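Long-range contacts in ATP grasp ligase (Microcystis aeruginosa MRC, PDB 5IG9), which probably acts as an ATP-grasp ligase that spends ATP to join a side-chain carboxylate to an acceptor group while a microviridin precursor peptide is matured: residues L127-V131 against K271-L275; T161-M167 against P203-N209; K212-L216 against A228-Q233. All coordinates share one frame; numbering follows the deposited sequence.

Contact 1. Residues L127-V131 against K271-L275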
ATOM      1  N   LEU A 127      13.856  -0.004   1.825  1.00 42.27           N
ATOM      2  CA  LEU A 127      14.148   1.407   1.599  1.00 42.74           C
ATOM      3  C   LEU A 127      14.520   2.118   2.892  1.00 43.76           C
ATOM      4  O   LEU A 127      15.321   3.058   2.874  1.00 40.50           O
ATOM      5  CB  LEU A 127      12.949   2.088   0.942  1.00 40.74           C
ATOM      6  CG  LEU A 127      13.099   3.566   0.580  1.00 41.47           C
ATOM      7  CD1 LEU A 127      14.185   3.768  -0.466  1.00 39.04           C
ATOM      8  CD2 LEU A 127      11.772   4.110   0.094  1.00 43.54           C
ATOM      9  N   GLN A 128      13.953   1.691   4.022  1.00 43.42           N
ATOM     10  CA  GLN A 128      14.331   2.270   5.305  1.00 42.67           C
ATOM     11  C   GLN A 128      15.825   2.106   5.555  1.00 39.57           C
ATOM     12  O   GLN A 128      16.537   3.079   5.826  1.00 37.06           O
ATOM     13  CB  GLN A 128      13.532   1.620   6.436  1.00 43.77           C
ATOM     14  CG  GLN A 128      12.029   1.799   6.361  1.00 44.88           C
ATOM     15  CD  GLN A 128      11.344   1.174   7.554  1.00 43.62           C
ATOM     16  OE1 GLN A 128      12.000   0.743   8.498  1.00 42.03           O
ATOM     17  NE2 GLN A 128      10.018   1.123   7.522  1.00 44.33           N
ATOM     18  N   LEU A 129      16.317   0.866   5.457  1.00 40.64           N
ATOM     19  CA  LEU A 129      17.723   0.593   5.739  1.00 40.16           C
ATOM     20  C   LEU A 129      18.638   1.315   4.758  1.00 41.71           C
ATOM     21  O   LEU A 129      19.674   1.864   5.149  1.00 43.66           O
ATOM     22  CB  LEU A 129      17.974  -0.915   5.696  1.00 40.89           C
ATOM     23  CG  LEU A 129      17.055  -1.767   6.577  1.00 42.79           C
ATOM     24  CD1 LEU A 129      17.183  -3.242   6.237  1.00 42.22           C
ATOM     25  CD2 LEU A 129      17.359  -1.529   8.043  1.00 45.16           C
ATOM     26  N   GLN A 130      18.263   1.332   3.479  1.00 40.75           N
ATOM     27  CA  GLN A 130      19.086   1.988   2.467  1.00 41.03           C
ATOM     28  C   GLN A 130      19.170   3.491   2.702  1.00 43.71           C
ATOM     29  O   GLN A 130      20.246   4.085   2.571  1.00 47.63           O
ATOM     30  CB  GLN A 130      18.527   1.695   1.079  1.00 41.50           C
ATOM     31  CG  GLN A 130      19.074   2.583  -0.015  1.00 40.42           C
ATOM     32  CD  GLN A 130      18.642   2.114  -1.387  1.00 41.09           C
ATOM     33  OE1 GLN A 130      19.052   1.045  -1.847  1.00 41.23           O
ATOM     34  NE2 GLN A 130      17.801   2.904  -2.048  1.00 39.31           N
ATOM     35  N   VAL A 131      18.048   4.127   3.041  1.00 47.76           N
ATOM     36  CA  VAL A 131      18.061   5.566   3.281  1.00 44.60           C
ATOM     37  C   VAL A 131      18.796   5.886   4.576  1.00 44.95           C
ATOM     38  O   VAL A 131      19.536   6.873   4.655  1.00 45.56           O
ATOM     39  CB  VAL A 131      16.625   6.122   3.280  1.00 42.28           C
ATOM     40  CG1 VAL A 131      16.608   7.562   3.774  1.00 43.02           C
ATOM     41  CG2 VAL A 131      16.037   6.037   1.882  1.00 40.68           C
ATOM     42  N   LYS A 271      12.387  13.304   8.013  1.00 48.68           N
ATOM     43  CA  LYS A 271      12.122  14.334   7.014  1.00 47.51           C
ATOM     44  C   LYS A 271      12.125  13.760   5.602  1.00 45.79           C
ATOM     45  O   LYS A 271      11.362  14.212   4.741  1.00 44.14           O
ATOM     46  CB  LYS A 271      13.147  15.461   7.137  1.00 51.87           C
ATOM     47  CG  LYS A 271      12.852  16.651   6.243  1.00 60.22           C
ATOM     48  CD  LYS A 271      13.859  17.775   6.431  1.00 68.77           C
ATOM     49  CE  LYS A 271      15.234  17.380   5.919  1.00 75.75           C
ATOM     50  NZ  LYS A 271      16.085  18.573   5.649  1.00 79.94           N
ATOM     51  N   TYR A 272      12.977  12.765   5.340  1.00 42.36           N
ATOM     52  CA  TYR A 272      13.003  12.160   4.013  1.00 42.32           C
ATOM     53  C   TYR A 272      11.666  11.504   3.688  1.00 43.46           C
ATOM     54  O   TYR A 272      11.105  11.709   2.606  1.00 43.33           O
ATOM     55  CB  TYR A 272      14.140  11.142   3.909  1.00 43.84           C
ATOM     56  CG  TYR A 272      14.093  10.347   2.624  1.00 45.77           C
ATOM     57  CD1 TYR A 272      14.629  10.857   1.449  1.00 45.71           C
ATOM     58  CD2 TYR A 272      13.492   9.093   2.580  1.00 47.47           C
ATOM     59  CE1 TYR A 272      14.578  10.137   0.270  1.00 45.24           C
ATOM     60  CE2 TYR A 272      13.434   8.371   1.407  1.00 45.59           C
ATOM     61  CZ  TYR A 272      13.977   8.894   0.255  1.00 44.31           C
ATOM     62  OH  TYR A 272      13.917   8.166  -0.912  1.00 47.92           O
ATOM     63  N   PHE A 273      11.140  10.709   4.618  1.00 46.63           N
ATOM     64  CA  PHE A 273       9.876  10.022   4.394  1.00 45.01           C
ATOM     65  C   PHE A 273       8.662  10.915   4.615  1.00 46.22           C
ATOM     66  O   PHE A 273       7.549  10.506   4.268  1.00 54.16           O
ATOM     67  CB  PHE A 273       9.781   8.784   5.292  1.00 43.80           C
ATOM     68  CG  PHE A 273      10.704   7.674   4.884  1.00 43.22           C
ATOM     69  CD1 PHE A 273      10.489   6.979   3.705  1.00 42.61           C
ATOM     70  CD2 PHE A 273      11.786   7.325   5.674  1.00 44.16           C
ATOM     71  CE1 PHE A 273      11.336   5.959   3.323  1.00 41.71           C
ATOM     72  CE2 PHE A 273      12.636   6.303   5.297  1.00 42.18           C
ATOM     73  CZ  PHE A 273      12.410   5.622   4.120  1.00 41.51           C
ATOM     74  N   GLY A 274       8.850  12.111   5.171  1.00 48.77           N
ATOM     75  CA  GLY A 274       7.746  13.019   5.418  1.00 48.76           C
ATOM     76  C   GLY A 274       6.907  12.688   6.630  1.00 50.63           C
ATOM     77  O   GLY A 274       5.704  12.972   6.639  1.00 51.03           O
ATOM     78  N   LEU A 275       7.500  12.099   7.660  1.00 45.33           N
ATOM     79  CA  LEU A 275       6.754  11.657   8.825  1.00 45.01           C
ATOM     80  C   LEU A 275       6.881  12.655   9.968  1.00 41.63           C
ATOM     81  O   LEU A 275       7.923  13.287  10.155  1.00 47.27           O
ATOM     82  CB  LEU A 275       7.236  10.282   9.291  1.00 46.45           C
ATOM     83  CG  LEU A 275       7.036   9.125   8.312  1.00 48.72           C
ATOM     84  CD1 LEU A 275       7.500   7.816   8.929  1.00 49.03           C
ATOM     85  CD2 LEU A 275       5.584   9.030   7.875  1.00 48.16           C
TER
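Val131 and Leu127, on one side of helix 125-134, pack against two neighbouring rings, Tyr272 and Phe273, at the C-terminal end of helix 260-273, which finishes in a Schellman motif. Both Val131 methyls lie on one side of the tyrosine: CG1 makes a CH-pi contact over the face, 4.0 Å from the Tyr272 centroid and 25° off the normal, while Val131 CG2, farther out, is 3.5 Å from Tyr272 CE2. With chi1 at 170°, CG1 is anti to the backbone N and CG2 anti to the carbonyl carbon, which brings both methyls to the ring. Leu127 instead comes to the rim of Phe273, close to its plane, CD2 to CE1 being 3.7 Å, and Gln128 CA lies obliquely 4.0 Å from Phe273 CZ. The two rings support each other, since Tyr272 CD2 sits over the centre of one Phe273 face.

Further out, the Gln128 amide is held at both ends, NE2 donating to Ala122 O and OE1 accepting from Ile295 N. Phe273 also leans on Ala122, and Leu127 touches Ser107 of the second subunit. The helix end turns at Gly274, with positive phi (78°), where Leu275 N bonds to Met270 O and Gly274 N reaches Lys271 O weakly at 3.3 Å.

Contact 2. Residues T161-M167 against P203-N209; sequences TGIVTKM and PMTFQEN
Residues Ile163-Lys166 and Met204-Glu208 are adjacent antiparallel strands, their axes 4.7 Å apart and their directions at 151°, with Val164-Gln207 and Lys166-Thr205 as hydrogen-bonded pairs. Val164 N to Gln207 O measures 3.0 Å and Lys166 N to Thr205 O 2.8 Å. Beyond the strands the pairing continues from Asn209 N to Gly162 O and from Thr161 OG1 to Asn209 O, both 3.0 Å.

Thr165 and Phe206 share one face. A chi1 of -167° sets Thr165 OG1 anti to its amide nitrogen and over the face of the Phe206 ring, from where it bonds to Thr205 O at 3.3 Å. Thr205 O thus takes Lys166 N as its main donor, with the threonine hydroxyl as a longer second one, 62° above the carbonyl plane. Ile163 CD1 approaches Phe206 CD2 obliquely at 4.0 Å. On the reverse face the Lys166 chain, extended as far as CE, lays that carbon 3.6 Å from Gln207 OE1, and only NZ turns off; Gln207 NE2 bonds to Thr142 OG1 in the next strand. Thr165, Met167, Met204 and Phe206 each pack on an aromatic side chain of another protein's chain, while Thr205 and Met167 meet Glu96 of the second subunit.

An antiparallel sheet with Phe154 of helix 148-157 packed on Ile163 and Phe206 is consistent with the small, lid-like subdomain of ATP-grasp enzymes, which in relatives closes over ATP.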
ATOM      1  N   THR A 161      28.735 -14.691  14.640  1.00 40.95           N
ATOM      2  CA  THR A 161      27.631 -14.147  15.421  1.00 42.76           C
ATOM      3  C   THR A 161      26.283 -14.750  15.050  1.00 41.59           C
ATOM      4  O   THR A 161      25.327 -14.614  15.823  1.00 40.69           O
ATOM      5  CB  THR A 161      27.558 -12.625  15.256  1.00 45.67           C
ATOM      6  OG1 THR A 161      27.239 -12.309  13.898  1.00 47.18           O
ATOM      7  CG2 THR A 161      28.882 -11.980  15.617  1.00 46.66           C
ATOM      8  N   GLY A 162      26.183 -15.410  13.898  1.00 45.63           N
ATOM      9  CA  GLY A 162      24.939 -16.001  13.461  1.00 45.31           C
ATOM     10  C   GLY A 162      24.076 -15.019  12.694  1.00 45.03           C
ATOM     11  O   GLY A 162      24.384 -13.835  12.558  1.00 47.35           O
ATOM     12  N   ILE A 163      22.970 -15.534  12.164  1.00 46.20           N
ATOM     13  CA  ILE A 163      21.970 -14.700  11.515  1.00 47.86           C
ATOM     14  C   ILE A 163      20.596 -15.082  12.044  1.00 47.93           C
ATOM     15  O   ILE A 163      20.387 -16.172  12.581  1.00 50.36           O
ATOM     16  CB  ILE A 163      21.994 -14.815   9.977  1.00 48.11           C
ATOM     17  CG1 ILE A 163      21.562 -16.215   9.550  1.00 48.94           C
ATOM     18  CG2 ILE A 163      23.374 -14.470   9.429  1.00 48.67           C
ATOM     19  CD1 ILE A 163      21.173 -16.311   8.102  1.00 50.09           C
ATOM     20  N   VAL A 164      19.655 -14.157  11.893  1.00 47.44           N
ATOM     21  CA  VAL A 164      18.261 -14.417  12.197  1.00 49.66           C
ATOM     22  C   VAL A 164      17.472 -14.376  10.893  1.00 50.16           C
ATOM     23  O   VAL A 164      18.002 -14.073   9.823  1.00 50.96           O
ATOM     24  CB  VAL A 164      17.689 -13.422  13.226  1.00 50.83           C
ATOM     25  CG1 VAL A 164      18.354 -13.617  14.581  1.00 49.23           C
ATOM     26  CG2 VAL A 164      17.864 -11.991  12.736  1.00 51.33           C
ATOM     27  N   THR A 165      16.189 -14.701  10.991  1.00 53.84           N
ATOM     28  CA  THR A 165      15.265 -14.552   9.880  1.00 55.85           C
ATOM     29  C   THR A 165      13.975 -13.923  10.384  1.00 57.22           C
ATOM     30  O   THR A 165      13.622 -14.041  11.562  1.00 62.41           O
ATOM     31  CB  THR A 165      14.960 -15.890   9.193  1.00 58.28           C
ATOM     32  OG1 THR A 165      14.297 -15.644   7.950  1.00 59.75           O
ATOM     33  CG2 THR A 165      14.067 -16.755  10.067  1.00 57.05           C
ATOM     34  N   LYS A 166      13.282 -13.240   9.479  1.00 56.33           N
ATOM     35  CA  LYS A 166      12.024 -12.595   9.821  1.00 56.08           C
ATOM     36  C   LYS A 166      11.227 -12.380   8.546  1.00 56.92           C
ATOM     37  O   LYS A 166      11.764 -12.432   7.435  1.00 57.09           O
ATOM     38  CB  LYS A 166      12.247 -11.271  10.556  1.00 59.45           C
ATOM     39  CG  LYS A 166      12.951 -10.202   9.729  1.00 61.24           C
ATOM     40  CD  LYS A 166      13.333  -9.010  10.603  1.00 64.53           C
ATOM     41  CE  LYS A 166      13.942  -7.876   9.789  1.00 70.54           C
ATOM     42  NZ  LYS A 166      12.952  -7.202   8.899  1.00 70.05           N
ATOM     43  N   MET A 167       9.932 -12.146   8.724  1.00 58.18           N
ATOM     44  CA  MET A 167       9.021 -11.883   7.622  1.00 58.33           C
ATOM     45  C   MET A 167       8.785 -10.385   7.502  1.00 56.41           C
ATOM     46  O   MET A 167       8.703  -9.675   8.509  1.00 58.83           O
ATOM     47  CB  MET A 167       7.693 -12.614   7.831  1.00 60.38           C
ATOM     48  CG  MET A 167       7.823 -14.130   7.923  1.00 64.34           C
ATOM     49  SD  MET A 167       8.154 -14.921   6.335  1.00 69.48           S
ATOM     50  CE  MET A 167       6.541 -14.829   5.560  1.00 72.25           C
ATOM     51  N   PRO A 203       9.853 -16.309  -0.078  1.00 60.83           N
ATOM     52  CA  PRO A 203      11.143 -15.805   0.401  1.00 58.90           C
ATOM     53  C   PRO A 203      11.065 -15.421   1.870  1.00 55.73           C
ATOM     54  O   PRO A 203       9.998 -15.362   2.482  1.00 55.28           O
ATOM     55  CB  PRO A 203      11.400 -14.581  -0.481  1.00 60.44           C
ATOM     56  CG  PRO A 203      10.039 -14.119  -0.860  1.00 62.12           C
ATOM     57  CD  PRO A 203       9.211 -15.371  -1.012  1.00 61.29           C
ATOM     58  N   MET A 204      12.238 -15.168   2.441  1.00 57.40           N
ATOM     59  CA  MET A 204      12.337 -14.635   3.789  1.00 53.49           C
ATOM     60  C   MET A 204      13.402 -13.553   3.804  1.00 50.15           C
ATOM     61  O   MET A 204      14.159 -13.381   2.844  1.00 45.22           O
ATOM     62  CB  MET A 204      12.656 -15.723   4.818  1.00 57.67           C
ATOM     63  CG  MET A 204      11.589 -16.789   4.935  1.00 61.81           C
ATOM     64  SD  MET A 204      11.669 -17.690   6.490  1.00 72.94           S
ATOM     65  CE  MET A 204      11.171 -16.411   7.638  1.00 71.78           C
ATOM     66  N   THR A 205      13.453 -12.816   4.907  1.00 47.33           N
ATOM     67  CA  THR A 205      14.439 -11.764   5.108  1.00 48.42           C
ATOM     68  C   THR A 205      15.401 -12.208   6.202  1.00 49.67           C
ATOM     69  O   THR A 205      14.978 -12.492   7.329  1.00 51.33           O
ATOM     70  CB  THR A 205      13.769 -10.438   5.474  1.00 49.12           C
ATOM     71  OG1 THR A 205      12.927 -10.013   4.394  1.00 50.68           O
ATOM     72  CG2 THR A 205      14.816  -9.369   5.730  1.00 47.42           C
ATOM     73  N   PHE A 206      16.685 -12.275   5.865  1.00 46.96           N
ATOM     74  CA  PHE A 206      17.729 -12.689   6.787  1.00 47.45           C
ATOM     75  C   PHE A 206      18.607 -11.498   7.144  1.00 48.40           C
ATOM     76  O   PHE A 206      18.852 -10.617   6.314  1.00 51.93           O
ATOM     77  CB  PHE A 206      18.580 -13.808   6.181  1.00 47.45           C
ATOM     78  CG  PHE A 206      17.778 -14.988   5.729  1.00 47.27           C
ATOM     79  CD1 PHE A 206      17.257 -15.036   4.449  1.00 48.01           C
ATOM     80  CD2 PHE A 206      17.526 -16.042   6.590  1.00 47.37           C
ATOM     81  CE1 PHE A 206      16.512 -16.115   4.031  1.00 49.35           C
ATOM     82  CE2 PHE A 206      16.780 -17.123   6.178  1.00 45.76           C
ATOM     83  CZ  PHE A 206      16.273 -17.160   4.896  1.00 50.97           C
ATOM     84  N   GLN A 207      19.076 -11.476   8.391  1.00 46.75           N
ATOM     85  CA  GLN A 207      19.832 -10.345   8.908  1.00 44.95           C
ATOM     86  C   GLN A 207      21.006 -10.809   9.756  1.00 44.40           C
ATOM     87  O   GLN A 207      20.919 -11.824  10.454  1.00 48.05           O
ATOM     88  CB  GLN A 207      18.946  -9.417   9.748  1.00 44.20           C
ATOM     89  CG  GLN A 207      18.157  -8.415   8.931  1.00 46.86           C
ATOM     90  CD  GLN A 207      17.543  -7.329   9.785  1.00 48.95           C
ATOM     91  OE1 GLN A 207      17.273  -7.529  10.967  1.00 53.09           O
ATOM     92  NE2 GLN A 207      17.324  -6.165   9.190  1.00 50.16           N
ATOM     93  N   GLU A 208      22.094 -10.043   9.697  1.00 41.15           N
ATOM     94  CA  GLU A 208      23.230 -10.254  10.584  1.00 42.02           C
ATOM     95  C   GLU A 208      22.802 -10.108  12.039  1.00 40.43           C
ATOM     96  O   GLU A 208      22.235  -9.086  12.433  1.00 40.75           O
ATOM     97  CB  GLU A 208      24.334  -9.248  10.249  1.00 44.65           C
ATOM     98  CG  GLU A 208      25.431  -9.108  11.295  1.00 48.98           C
ATOM     99  CD  GLU A 208      26.417  -8.002  10.946  1.00 50.91           C
ATOM    100  OE1 GLU A 208      26.092  -7.177  10.066  1.00 46.26           O
ATOM    101  OE2 GLU A 208      27.517  -7.960  11.544  1.00 52.31           O
ATOM    102  N   ASN A 209      23.064 -11.140  12.834  1.00 42.66           N
ATOM    103  CA  ASN A 209      22.749 -11.114  14.261  1.00 43.44           C
ATOM    104  C   ASN A 209      23.864 -10.363  14.975  1.00 39.53           C
ATOM    105  O   ASN A 209      24.957 -10.895  15.173  1.00 43.91           O
ATOM    106  CB  ASN A 209      22.595 -12.530  14.802  1.00 48.17           C
ATOM    107  CG  ASN A 209      22.048 -12.560  16.214  1.00 54.54           C
ATOM    108  OD1 ASN A 209      21.959 -11.533  16.885  1.00 62.27           O
ATOM    109  ND2 ASN A 209      21.683 -13.749  16.676  1.00 59.80           N
TER

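Contact 3. Residues K212-L216 against A228-Q233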
ATOM      1  N   LYS A 212      24.283  -7.232  21.129  1.00 46.28           N
ATOM      2  CA  LYS A 212      23.903  -5.910  21.588  1.00 48.13           C
ATOM      3  C   LYS A 212      23.983  -5.838  23.104  1.00 45.87           C
ATOM      4  O   LYS A 212      23.744  -6.826  23.806  1.00 43.55           O
ATOM      5  CB  LYS A 212      22.486  -5.556  21.118  1.00 48.94           C
ATOM      6  CG  LYS A 212      21.452  -6.620  21.451  1.00 48.82           C
ATOM      7  CD  LYS A 212      20.426  -6.756  20.346  1.00 52.51           C
ATOM      8  CE  LYS A 212      19.630  -8.044  20.485  1.00 58.56           C
ATOM      9  NZ  LYS A 212      18.793  -8.056  21.719  1.00 62.41           N
ATOM     10  N   ALA A 213      24.341  -4.656  23.595  1.00 47.89           N
ATOM     11  CA  ALA A 213      24.308  -4.373  25.021  1.00 45.81           C
ATOM     12  C   ALA A 213      22.986  -3.746  25.428  1.00 44.48           C
ATOM     13  O   ALA A 213      22.454  -4.052  26.501  1.00 46.43           O
ATOM     14  CB  ALA A 213      25.464  -3.448  25.403  1.00 46.15           C
ATOM     15  N   LEU A 214      22.436  -2.885  24.578  1.00 41.84           N
ATOM     16  CA  LEU A 214      21.192  -2.190  24.861  1.00 43.60           C
ATOM     17  C   LEU A 214      20.267  -2.246  23.655  1.00 42.47           C
ATOM     18  O   LEU A 214      20.713  -2.307  22.506  1.00 42.21           O
ATOM     19  CB  LEU A 214      21.443  -0.725  25.244  1.00 45.07           C
ATOM     20  CG  LEU A 214      22.187  -0.439  26.550  1.00 44.14           C
ATOM     21  CD1 LEU A 214      22.391   1.054  26.719  1.00 44.23           C
ATOM     22  CD2 LEU A 214      21.441  -1.010  27.743  1.00 44.69           C
ATOM     23  N   GLU A 215      18.969  -2.234  23.938  1.00 46.17           N
ATOM     24  CA  GLU A 215      17.928  -2.048  22.937  1.00 46.16           C
ATOM     25  C   GLU A 215      17.302  -0.677  23.138  1.00 43.47           C
ATOM     26  O   GLU A 215      16.915  -0.328  24.260  1.00 45.64           O
ATOM     27  CB  GLU A 215      16.859  -3.141  23.039  1.00 48.03           C
ATOM     28  CG  GLU A 215      17.324  -4.517  22.596  1.00 49.40           C
ATOM     29  CD  GLU A 215      16.187  -5.518  22.515  1.00 52.83           C
ATOM     30  OE1 GLU A 215      15.688  -5.949  23.577  1.00 61.12           O
ATOM     31  OE2 GLU A 215      15.788  -5.866  21.384  1.00 57.90           O
ATOM     32  N   LEU A 216      17.213   0.099  22.061  1.00 41.42           N
ATOM     33  CA  LEU A 216      16.654   1.445  22.103  1.00 38.45           C
ATOM     34  C   LEU A 216      15.278   1.454  21.450  1.00 35.89           C
ATOM     35  O   LEU A 216      15.095   0.887  20.368  1.00 33.75           O
ATOM     36  CB  LEU A 216      17.566   2.447  21.390  1.00 40.21           C
ATOM     37  CG  LEU A 216      19.026   2.542  21.836  1.00 41.81           C
ATOM     38  CD1 LEU A 216      19.736   3.661  21.098  1.00 40.08           C
ATOM     39  CD2 LEU A 216      19.113   2.746  23.333  1.00 44.21           C
ATOM     40  N   ALA A 228      14.231   5.535  24.857  1.00 42.36           N
ATOM     41  CA  ALA A 228      14.202   4.609  25.978  1.00 42.42           C
ATOM     42  C   ALA A 228      15.134   3.438  25.700  1.00 43.62           C
ATOM     43  O   ALA A 228      15.217   2.952  24.568  1.00 41.60           O
ATOM     44  CB  ALA A 228      12.779   4.107  26.237  1.00 41.13           C
ATOM     45  N   ALA A 229      15.835   2.983  26.736  1.00 41.62           N
ATOM     46  CA  ALA A 229      16.803   1.903  26.609  1.00 41.81           C
ATOM     47  C   ALA A 229      16.520   0.822  27.641  1.00 44.54           C
ATOM     48  O   ALA A 229      15.951   1.088  28.702  1.00 50.70           O
ATOM     49  CB  ALA A 229      18.238   2.408  26.780  1.00 41.57           C
ATOM     50  N   ILE A 230      16.925  -0.402  27.318  1.00 47.57           N
ATOM     51  CA  ILE A 230      16.800  -1.533  28.227  1.00 46.95           C
ATOM     52  C   ILE A 230      17.992  -2.454  28.013  1.00 47.77           C
ATOM     53  O   ILE A 230      18.427  -2.680  26.877  1.00 49.28           O
ATOM     54  CB  ILE A 230      15.467  -2.286  28.029  1.00 47.28           C
ATOM     55  CG1 ILE A 230      15.300  -3.384  29.080  1.00 45.06           C
ATOM     56  CG2 ILE A 230      15.373  -2.885  26.633  1.00 48.31           C
ATOM     57  CD1 ILE A 230      13.954  -4.070  29.022  1.00 44.18           C
ATOM     58  N   ASN A 231      18.536  -2.968  29.113  1.00 47.98           N
ATOM     59  CA  ASN A 231      19.655  -3.901  29.064  1.00 53.99           C
ATOM     60  C   ASN A 231      19.109  -5.298  28.810  1.00 57.94           C
ATOM     61  O   ASN A 231      18.494  -5.905  29.693  1.00 66.65           O
ATOM     62  CB  ASN A 231      20.451  -3.842  30.362  1.00 56.39           C
ATOM     63  CG  ASN A 231      21.729  -4.655  30.303  1.00 63.08           C
ATOM     64  OD1 ASN A 231      21.722  -5.832  29.940  1.00 71.37           O
ATOM     65  ND2 ASN A 231      22.840  -4.023  30.661  1.00 57.62           N
ATOM     66  N   SER A 232      19.333  -5.813  27.607  1.00 57.79           N
ATOM     67  CA  SER A 232      18.869  -7.139  27.239  1.00 64.50           C
ATOM     68  C   SER A 232      19.957  -8.194  27.345  1.00 60.76           C
ATOM     69  O   SER A 232      19.713  -9.355  26.994  1.00 63.87           O
ATOM     70  CB  SER A 232      18.318  -7.119  25.812  1.00 69.44           C
ATOM     71  OG  SER A 232      19.293  -6.630  24.912  1.00 73.70           O
ATOM     72  N   GLN A 233      21.145  -7.821  27.818  1.00 65.65           N
ATOM     73  CA  GLN A 233      22.261  -8.756  27.893  1.00 60.56           C
ATOM     74  C   GLN A 233      21.926  -9.920  28.813  1.00 56.16           C
ATOM     75  O   GLN A 233      21.677  -9.729  30.007  1.00 51.59           O
ATOM     76  CB  GLN A 233      23.515  -8.046  28.386  1.00 58.98           C
ATOM     77  CG  GLN A 233      24.069  -7.001  27.437  1.00 59.06           C
ATOM     78  CD  GLN A 233      25.393  -6.440  27.915  1.00 61.65           C
ATOM     79  OE1 GLN A 233      26.454  -7.003  27.639  1.00 59.07           O
ATOM     80  NE2 GLN A 233      25.336  -5.334  28.648  1.00 60.63           N
TER
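Residues Leu214-Leu216 and Ala228-Asn231 form the open end of the beta hairpin 214-221/224-231, within the second antiparallel sheet of the protein, and the loop residues beside them extend the contact. Glu215 and Ile230 are the antiparallel hydrogen-bonded pair: Glu215 N to Ile230 O is 3.0 Å and almost straight (171°), whereas the return bond, Ile230 N to Glu215 O, is 3.1 Å and more bent (142°). Glu215 O also receives a CA-H...O contact from Ala229 CA at 3.2 Å.

The side chains divide between the two faces. On one, Leu216 CD2 touches Ala229 CB at 3.6 Å, and Leu214 joins them from farther off; Tyr256, Leu258, Met282 and Val284 complete this apolar group. On the other, Glu215 CB rests on Ile230 CG2 at 3.9 Å, with Trp253 against the isoleucine. Ser232 CB lies 3.6 Å from Glu215 OE1, and Lys212 NZ reaches the other carboxylate oxygen, Glu215 OE2, in a long salt bridge of 3.7 Å.

At the open end both chains leave regular strand geometry. Two residues of one chain, Ala213 and Leu214, stand opposite the single Val284 of strand 277-284, a classic beta bulge. Across from it, Asn231 has CG anti to its backbone N (chi1 -172°), and OD1 accepts from Gln233 N at 3.0 Å to form an Asx turn. This curls the chain round, and Gln233 CG settles beside Ala213.

One face is thus largely apolar and the other mixed, with Ile230 on Trp253 beside the Glu215 carboxylate. The long salt bridge lies within 212-216 and does not join the strands; what crosses is the Glu215/Ile230 pair of backbone bonds together with the apolar contacts.

Overall arrangement
Followed from the N terminus, contact 1 opens first, in helix 125-134, and closes last, at the end of helix 260-273, so its loop of about 140 residues encloses the other two. Inside it, contact 2 opens at strand 163-166 and closes at strand 204-208; contact 3 begins just afterwards and closes a short hairpin. Contacts 2 and 3 are therefore in series and do not cross, their centres about 20 Å apart. Contact 1 joins two helices beside strand 290-296, contact 2 pairs two of the four strands of the smaller sheet, and contact 3 two strands of the five-stranded one. Contacts 1 and 2 meet where Leu129 CD1 packs on Gln207 NE2 at 4.2 Å, and both touch the second subunit.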